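Local coordinates for protein 1-carboxybiuret hydrolase subunit AtzE (Pseudomonas sp., PDB 6C62) that hydrolyses 1-carboxybiuret to urea-1,3-dicarboxylate and ammonia, a step in the bacterial breakdown of atrazine, at residues I257-G262 against L283-V288; C409-A414 against Q429-P434. One frame throughout, in Å; residues are numbered along the deposited sequence.

Interaction 1 of 2, residues I257-G262 against L283-V288; sequences IGVLGG and LGASEV
Leu283 meets Ile257 first, at the C-terminal end of helix 270-283: the two side chains cross at about a right angle, and Ile257 CD1 packs 4.2 Å from Leu283 CB and 3.8 Å from the Leu283 carbonyl oxygen. Gly284, with a positive phi of 68°, ends the helix in a Schellman motif, and Ala285 follows with its methyl wedged against the strand. Its CB lies 3.3 Å from Ile257 O, and the same methyl touches one branch each of two strand residues, Ile257 CG2 at 3.8 Å and Val259 CG2 at 4.0 Å. Ile257 CG2, anti to the backbone N, is the branch of that side chain that reaches this methyl. Glu287 contributes its backbone: its O accepts a nearly straight hydrogen bond from Val259 N (3.0 Å, 174° at the hydrogen), while its carboxylate turns away to form a salt bridge with Arg256. At Val288 the chain becomes a strand, bridged in parallel to Val259; Val288 CA makes a CA-H...O contact with Val259 O at 3.2 Å, and Val288 CG1 rests on Gly261 CA. Val259 also packs on Val276 and Ala280 of the connecting helix. Strand 257-260, helix 270-283 and strand 288-289 thus form a beta-alpha-beta crossover, which supplies the last two strands at one end of the large mixed sheet.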
# COMPACT_ATOMS: atom_id res chain seq x y z
N ILE A 257 -17.49 -12.09 25.68
CA ILE A 257 -18.15 -10.91 25.10
C ILE A 257 -17.91 -9.74 26.02
O ILE A 257 -18.16 -9.82 27.21
CB ILE A 257 -19.67 -11.15 24.86
CG1 ILE A 257 -19.90 -12.50 24.16
CG2 ILE A 257 -20.33 -9.97 24.09
CD1 ILE A 257 -21.30 -12.71 23.60
N GLY A 258 -17.42 -8.64 25.48
CA GLY A 258 -17.17 -7.44 26.23
C GLY A 258 -17.83 -6.20 25.70
O GLY A 258 -18.29 -6.15 24.55
N VAL A 259 -17.87 -5.18 26.55
CA VAL A 259 -18.44 -3.88 26.24
C VAL A 259 -17.33 -2.85 26.13
O VAL A 259 -16.52 -2.72 27.06
CB VAL A 259 -19.41 -3.42 27.36
CG1 VAL A 259 -20.04 -2.10 27.05
CG2 VAL A 259 -20.50 -4.42 27.58
N LEU A 260 -17.26 -2.12 25.01
CA LEU A 260 -16.18 -1.15 24.81
C LEU A 260 -16.41 0.07 25.67
O LEU A 260 -17.51 0.52 25.78
CB LEU A 260 -16.03 -0.73 23.35
CG LEU A 260 -15.60 -1.83 22.38
CD1 LEU A 260 -15.42 -1.25 21.00
CD2 LEU A 260 -14.29 -2.46 22.86
N GLY A 261 -15.36 0.57 26.31
CA GLY A 261 -15.44 1.78 27.09
C GLY A 261 -14.65 2.89 26.44
O GLY A 261 -14.40 2.86 25.22
N GLY A 262 -14.24 3.83 27.28
CA GLY A 262 -13.46 5.00 26.88
C GLY A 262 -14.09 5.78 25.74
O GLY A 262 -15.19 6.28 25.91
N LEU A 283 -26.66 -10.42 26.17
CA LEU A 283 -25.54 -11.24 25.73
C LEU A 283 -24.60 -11.72 26.84
O LEU A 283 -23.63 -12.40 26.55
CB LEU A 283 -24.69 -10.49 24.66
CG LEU A 283 -25.50 -10.20 23.37
CD1 LEU A 283 -24.74 -9.26 22.47
CD2 LEU A 283 -25.81 -11.45 22.59
N GLY A 284 -24.88 -11.36 28.09
CA GLY A 284 -24.02 -11.76 29.21
C GLY A 284 -22.65 -11.12 29.22
O GLY A 284 -21.70 -11.69 29.72
N ALA A 285 -22.53 -9.91 28.66
CA ALA A 285 -21.27 -9.18 28.67
C ALA A 285 -21.29 -8.24 29.82
O ALA A 285 -22.22 -7.44 29.94
CB ALA A 285 -21.11 -8.36 27.40
N SER A 286 -20.28 -8.32 30.68
CA SER A 286 -20.20 -7.39 31.85
C SER A 286 -18.90 -6.65 31.96
O SER A 286 -18.90 -5.54 32.51
CB SER A 286 -20.46 -8.12 33.14
OG SER A 286 -19.72 -9.33 33.16
N GLU A 287 -17.81 -7.19 31.42
CA GLU A 287 -16.52 -6.53 31.43
C GLU A 287 -16.44 -5.36 30.45
O GLU A 287 -16.88 -5.47 29.32
CB GLU A 287 -15.43 -7.51 31.14
CG GLU A 287 -14.77 -8.05 32.39
CD GLU A 287 -13.65 -9.01 32.05
OE1 GLU A 287 -12.52 -8.51 31.78
OE2 GLU A 287 -13.94 -10.24 32.07
N VAL A 288 -15.88 -4.25 30.91
CA VAL A 288 -15.61 -3.07 30.08
C VAL A 288 -14.18 -3.27 29.52
O VAL A 288 -13.26 -3.61 30.25
CB VAL A 288 -15.78 -1.78 30.88
CG1 VAL A 288 -15.29 -0.57 30.09
CG2 VAL A 288 -17.24 -1.61 31.29

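Interaction 2 of 2, residues C409-A414 against Q429-P434; sequences CPVVAA and QLIAAP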
# COMPACT_ATOMS: atom_id res chain seq x y z
N CYS A 409 -12.52 -5.05 10.84
CA CYS A 409 -13.21 -6.09 11.59
C CYS A 409 -14.66 -6.18 11.14
O CYS A 409 -15.29 -5.16 10.92
CB CYS A 409 -13.21 -5.74 13.09
SG CYS A 409 -11.61 -5.72 13.87
N PRO A 410 -15.23 -7.38 11.06
CA PRO A 410 -16.63 -7.46 10.70
C PRO A 410 -17.57 -6.99 11.82
O PRO A 410 -17.23 -7.09 13.00
CB PRO A 410 -16.83 -8.97 10.41
CG PRO A 410 -15.84 -9.64 11.30
CD PRO A 410 -14.64 -8.69 11.31
N VAL A 411 -18.74 -6.45 11.43
CA VAL A 411 -19.70 -5.85 12.36
C VAL A 411 -21.09 -6.13 11.91
O VAL A 411 -21.37 -5.95 10.74
CB VAL A 411 -19.58 -4.30 12.43
CG1 VAL A 411 -20.63 -3.68 13.36
CG2 VAL A 411 -18.20 -3.87 12.84
N VAL A 412 -21.95 -6.60 12.82
CA VAL A 412 -23.43 -6.60 12.60
C VAL A 412 -23.96 -5.43 13.40
O VAL A 412 -23.63 -5.24 14.60
CB VAL A 412 -24.08 -7.87 13.07
CG1 VAL A 412 -25.60 -7.76 13.18
CG2 VAL A 412 -23.77 -8.99 12.12
N ALA A 413 -24.76 -4.64 12.72
CA ALA A 413 -25.49 -3.53 13.32
C ALA A 413 -26.94 -3.98 13.60
O ALA A 413 -27.69 -4.31 12.69
CB ALA A 413 -25.48 -2.30 12.45
N ALA A 414 -27.23 -4.15 14.87
CA ALA A 414 -28.50 -4.68 15.34
C ALA A 414 -29.42 -3.53 15.79
O ALA A 414 -29.01 -2.70 16.61
CB ALA A 414 -28.26 -5.62 16.51
N GLN A 429 -23.40 -2.03 17.50
CA GLN A 429 -22.36 -2.77 16.76
C GLN A 429 -21.96 -4.03 17.55
O GLN A 429 -21.58 -3.93 18.74
CB GLN A 429 -21.10 -1.92 16.57
CG GLN A 429 -21.29 -0.64 15.78
CD GLN A 429 -19.97 0.06 15.49
OE1 GLN A 429 -19.31 -0.27 14.49
NE2 GLN A 429 -19.59 1.06 16.30
N LEU A 430 -22.03 -5.17 16.89
CA LEU A 430 -21.49 -6.43 17.40
C LEU A 430 -20.25 -6.73 16.55
O LEU A 430 -20.35 -7.04 15.35
CB LEU A 430 -22.54 -7.52 17.27
CG LEU A 430 -23.92 -7.19 17.90
CD1 LEU A 430 -24.94 -8.21 17.48
CD2 LEU A 430 -23.82 -7.13 19.38
N ILE A 431 -19.08 -6.57 17.14
CA ILE A 431 -17.79 -6.50 16.43
C ILE A 431 -17.06 -7.77 16.75
O ILE A 431 -16.95 -8.14 17.93
CB ILE A 431 -16.93 -5.32 16.89
CG1 ILE A 431 -17.73 -4.02 16.88
CG2 ILE A 431 -15.69 -5.14 16.05
CD1 ILE A 431 -17.19 -2.91 17.74
N ALA A 432 -16.52 -8.42 15.74
CA ALA A 432 -15.67 -9.59 15.92
C ALA A 432 -14.35 -9.42 15.20
O ALA A 432 -14.13 -8.45 14.45
CB ALA A 432 -16.41 -10.84 15.42
N ALA A 433 -13.44 -10.38 15.41
CA ALA A 433 -12.13 -10.38 14.76
C ALA A 433 -12.30 -10.54 13.25
O ALA A 433 -13.28 -11.12 12.82
CB ALA A 433 -11.29 -11.54 15.28
N PRO A 434 -11.30 -10.08 12.45
CA PRO A 434 -11.29 -10.39 11.05
C PRO A 434 -11.60 -11.83 10.74
O PRO A 434 -10.98 -12.72 11.31
CB PRO A 434 -9.86 -10.02 10.60
CG PRO A 434 -9.52 -8.91 11.57
CD PRO A 434 -10.07 -9.39 12.88
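Val412 and Leu430 hold the two strands together as a hydrogen-bonded antiparallel pair. Leu430 N reaches Val412 O at 2.8 Å, and Val412 N returns the bond to Leu430 O at 3.0 Å. The ladder runs on past the regular strand to Pro410, whose O accepts from Ala432 N. CA-H...O contacts fill in between these bonds, as where Val411 CA approaches Leu430 O at 3.3 Å.

Apolar contacts occupy both faces. On the one bearing Val411, Gln429 and Ile431, the Val411 and Ile431 side chains run alongside each other in the same direction, with CG2 of Val411 4.1 Å from CG1 of Ile431. Val411 CG1, anti to the backbone N (chi1 178°), meets Gln429 CB at 3.7 Å. Leu430 CD1, on the other face, loosely touches Val412 CG1 and Ala414 CB. Farther along, Cys409 packs its CB on Ile431 CG2 at 3.9 Å and its SG on Pro434 CD, while Pro410 CG lies 4.3 Å from Ala432 CB.

Of the polar groups, the Gln429 amide is fixed from outside the pair: NE2 bonds to Pro370 O and Leu400 O, and OE1 to Arg176. Ala432 O, by contrast, is buried with no partner in the model. Pro410 CD comes within 3.2 Å of Ala433 O.

These strands form a beta hairpin within the central sheet, flanked by strand 185-188 beside 409-414 and strand 366-370 beside 429-434. Helix 437-449 covers Pro410, Val412 and Ala432, and helix 340-360 packs on Cys409 and Pro434.

Both contacts belong to the same large mixed sheet, with strand 366-370 standing between the hairpin of interaction 2 and strand 257-260 of interaction 1. Their centres are 14 Å apart, yet side chains bridge the gap: Leu283 CD1 packs against Leu430 CD2 at 3.9 Å, and Leu260 CD1 against Ile431 CD1 at 4.1 Å. Interaction 1 lies at the sheet's end, partly buried and away from the annotated sites. Interaction 2 is buried nearer the chain's centre, and the side chain of its Gln429 is about 11 Å from that of Ser174, the probable acyl-ester nucleophile. Arg176, the partner of its OE1, follows that serine by two residues in the sequence.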